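Local coordinates for putative uncharacterized protein (Archaeoglobus fulgidus, PDB 4KPP) that exchanges protons for calcium ions across the membrane as a cation antiporter of the sodium/calcium exchanger family, at residues L18-S23 / L221-A226. Sequence-based numbering, arbitrary orientation.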
ATOM      1  N   LEU A  18       3.256 -14.780 -18.721  1.00 32.80           N
ATOM      2  CA  LEU A  18       3.538 -16.047 -19.396  1.00 32.35           C
ATOM      3  C   LEU A  18       4.869 -16.734 -19.040  1.00 31.02           C
ATOM      4  O   LEU A  18       4.886 -17.949 -18.850  1.00 29.94           O
ATOM      5  CB  LEU A  18       3.397 -15.892 -20.916  1.00 36.07           C
ATOM      6  CG  LEU A  18       2.087 -16.354 -21.570  1.00 41.16           C
ATOM      7  CD1 LEU A  18       0.892 -16.260 -20.622  1.00 41.78           C
ATOM      8  CD2 LEU A  18       1.828 -15.578 -22.856  1.00 41.53           C
ATOM      9  N   PRO A  19       5.982 -15.975 -18.961  1.00 26.90           N
ATOM     10  CA  PRO A  19       7.239 -16.666 -18.641  1.00 31.35           C
ATOM     11  C   PRO A  19       7.159 -17.463 -17.341  1.00 31.92           C
ATOM     12  O   PRO A  19       7.677 -18.580 -17.273  1.00 25.86           O
ATOM     13  CB  PRO A  19       8.244 -15.519 -18.512  1.00 28.34           C
ATOM     14  CG  PRO A  19       7.713 -14.465 -19.422  1.00 25.41           C
ATOM     15  CD  PRO A  19       6.215 -14.556 -19.294  1.00 25.03           C
ATOM     16  N   TRP A  20       6.487 -16.909 -16.336  1.00 31.67           N
ATOM     17  CA  TRP A  20       6.290 -17.634 -15.089  1.00 29.21           C
ATOM     18  C   TRP A  20       5.186 -18.689 -15.182  1.00 30.19           C
ATOM     19  O   TRP A  20       5.351 -19.804 -14.689  1.00 31.07           O
ATOM     20  CB  TRP A  20       6.023 -16.687 -13.918  1.00 24.57           C
ATOM     21  CG  TRP A  20       5.773 -17.437 -12.651  1.00 24.21           C
ATOM     22  CD1 TRP A  20       4.629 -17.431 -11.903  1.00 24.44           C
ATOM     23  CD2 TRP A  20       6.673 -18.344 -11.999  1.00 24.49           C
ATOM     24  NE1 TRP A  20       4.768 -18.264 -10.817  1.00 23.63           N
ATOM     25  CE2 TRP A  20       6.013 -18.837 -10.855  1.00 24.04           C
ATOM     26  CE3 TRP A  20       7.975 -18.779 -12.268  1.00 27.64           C
ATOM     27  CZ2 TRP A  20       6.611 -19.747  -9.982  1.00 22.45           C
ATOM     28  CZ3 TRP A  20       8.568 -19.682 -11.397  1.00 25.89           C
ATOM     29  CH2 TRP A  20       7.885 -20.154 -10.267  1.00 20.49           C
ATOM     30  N   LEU A  21       4.067 -18.339 -15.811  1.00 31.96           N
ATOM     31  CA  LEU A  21       2.940 -19.265 -15.934  1.00 31.04           C
ATOM     32  C   LEU A  21       3.290 -20.502 -16.759  1.00 33.06           C
ATOM     33  O   LEU A  21       2.899 -21.619 -16.415  1.00 36.24           O
ATOM     34  CB  LEU A  21       1.713 -18.562 -16.520  1.00 28.54           C
ATOM     35  CG  LEU A  21       0.922 -17.686 -15.545  1.00 32.09           C
ATOM     36  CD1 LEU A  21      -0.273 -17.044 -16.235  1.00 31.15           C
ATOM     37  CD2 LEU A  21       0.477 -18.491 -14.331  1.00 27.72           C
ATOM     38  N   ILE A  22       4.023 -20.297 -17.849  1.00 29.81           N
ATOM     39  CA  ILE A  22       4.494 -21.403 -18.671  1.00 32.93           C
ATOM     40  C   ILE A  22       5.443 -22.288 -17.868  1.00 37.46           C
ATOM     41  O   ILE A  22       5.373 -23.517 -17.939  1.00 42.12           O
ATOM     42  CB  ILE A  22       5.191 -20.887 -19.944  1.00 36.00           C
ATOM     43  CG1 ILE A  22       4.165 -20.229 -20.870  1.00 38.71           C
ATOM     44  CG2 ILE A  22       5.927 -22.013 -20.658  1.00 35.07           C
ATOM     45  CD1 ILE A  22       4.773 -19.358 -21.948  1.00 42.50           C
ATOM     46  N   SER A  23       6.315 -21.653 -17.087  1.00 34.68           N
ATOM     47  CA  SER A  23       7.253 -22.372 -16.230  1.00 34.69           C
ATOM     48  C   SER A  23       6.522 -23.221 -15.195  1.00 37.91           C
ATOM     49  O   SER A  23       6.955 -24.327 -14.873  1.00 37.39           O
ATOM     50  CB  SER A  23       8.203 -21.397 -15.529  1.00 31.00           C
ATOM     51  OG  SER A  23       8.928 -20.624 -16.468  1.00 32.38           O
ATOM     52  N   LEU A 221      -1.627 -15.329  -6.848  1.00 31.15           N
ATOM     53  CA  LEU A 221      -1.628 -16.424  -5.880  1.00 29.51           C
ATOM     54  C   LEU A 221      -0.686 -17.561  -6.283  1.00 28.21           C
ATOM     55  O   LEU A 221      -0.179 -18.287  -5.428  1.00 27.83           O
ATOM     56  CB  LEU A 221      -3.050 -16.953  -5.656  1.00 30.00           C
ATOM     57  CG  LEU A 221      -4.065 -15.928  -5.136  1.00 35.34           C
ATOM     58  CD1 LEU A 221      -5.462 -16.529  -5.029  1.00 36.24           C
ATOM     59  CD2 LEU A 221      -3.620 -15.339  -3.802  1.00 33.10           C
ATOM     60  N   MET A 222      -0.452 -17.708  -7.586  1.00 29.73           N
ATOM     61  CA  MET A 222       0.457 -18.735  -8.095  1.00 28.52           C
ATOM     62  C   MET A 222       1.888 -18.221  -8.229  1.00 26.60           C
ATOM     63  O   MET A 222       2.754 -18.920  -8.751  1.00 30.21           O
ATOM     64  CB  MET A 222      -0.027 -19.261  -9.450  1.00 29.10           C
ATOM     65  CG  MET A 222      -1.402 -19.909  -9.419  1.00 33.50           C
ATOM     66  SD  MET A 222      -1.441 -21.432  -8.451  1.00 54.71           S
ATOM     67  CE  MET A 222      -0.304 -22.442  -9.397  1.00 41.83           C
ATOM     68  N   SER A 223       2.137 -17.009  -7.746  1.00 24.77           N
ATOM     69  CA  SER A 223       3.443 -16.381  -7.921  1.00 26.91           C
ATOM     70  C   SER A 223       4.127 -15.934  -6.622  1.00 23.82           C
ATOM     71  O   SER A 223       5.356 -15.916  -6.542  1.00 25.58           O
ATOM     72  CB  SER A 223       3.325 -15.187  -8.874  1.00 28.11           C
ATOM     73  OG  SER A 223       2.857 -15.596 -10.148  1.00 33.50           O
ATOM     74  N   VAL A 224       3.341 -15.569  -5.614  1.00 20.50           N
ATOM     75  CA  VAL A 224       3.904 -14.942  -4.414  1.00 24.99           C
ATOM     76  C   VAL A 224       4.868 -15.818  -3.621  1.00 21.49           C
ATOM     77  O   VAL A 224       5.877 -15.329  -3.122  1.00 21.42           O
ATOM     78  CB  VAL A 224       2.817 -14.396  -3.461  1.00 29.41           C
ATOM     79  CG1 VAL A 224       2.276 -13.074  -3.982  1.00 33.75           C
ATOM     80  CG2 VAL A 224       1.703 -15.421  -3.258  1.00 28.59           C
ATOM     81  N   GLU A 225       4.556 -17.103  -3.498  1.00 23.90           N
ATOM     82  CA  GLU A 225       5.429 -18.019  -2.774  1.00 26.35           C
ATOM     83  C   GLU A 225       6.793 -18.109  -3.445  1.00 24.09           C
ATOM     84  O   GLU A 225       7.822 -17.955  -2.795  1.00 24.82           O
ATOM     85  CB  GLU A 225       4.800 -19.409  -2.668  1.00 29.14           C
ATOM     86  CG  GLU A 225       5.702 -20.446  -2.015  1.00 32.13           C
ATOM     87  CD  GLU A 225       5.035 -21.802  -1.875  1.00 39.97           C
ATOM     88  OE1 GLU A 225       3.957 -22.005  -2.473  1.00 45.05           O
ATOM     89  OE2 GLU A 225       5.590 -22.667  -1.166  1.00 43.04           O
ATOM     90  N   ALA A 226       6.794 -18.350  -4.751  1.00 21.84           N
ATOM     91  CA  ALA A 226       8.042 -18.464  -5.491  1.00 25.12           C
ATOM     92  C   ALA A 226       8.811 -17.150  -5.465  1.00 26.60           C
ATOM     93  O   ALA A 226      10.034 -17.140  -5.339  1.00 25.48           O
ATOM     94  CB  ALA A 226       7.775 -18.897  -6.915  1.00 23.74           C
TER
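With CG swung opposite its backbone N (chi1 178°), Trp-20 reaches from helix 18-25 across to the break between helices 202-221 and 224-237, a kink in a predicted transmembrane segment away from the calcium site. There Trp-20 NE1 gives a hydrogen bond to Met-222 O, 3.0 Å long and nearly straight at 175°. The oxygen lies at the ring edge, almost in the indole plane, although the donor is tilted 34° from the carbonyl plane. Met-222 O is 5.7 Å from Ala-226 N, too far for a helical bond, and the indole N-H supplies a donor from across the gap. Ser-223 turns OG beside its own backbone N, 3.1 Å from Trp-20 CD1; this hydroxyl is hydrogen-bonded to Thr-219 O, and its approach to the indole is mere contact. Farther along the ring, Ala-226 CB comes obliquely to CZ2 of Trp-20 at 3.4 Å, so close that a small side chain fits well. Ala-42 of helix 32-60 touches both Trp-20 and Ser-223, tying the contact to a third helix. A leucine in place of Trp-20 would probably leave Met-222 O without its indole donor and open a gap beside Ala-226. One directional bond, with a methyl packed on the benzene half and a hydroxyl touching CD1, thus fixes the indole's rotation.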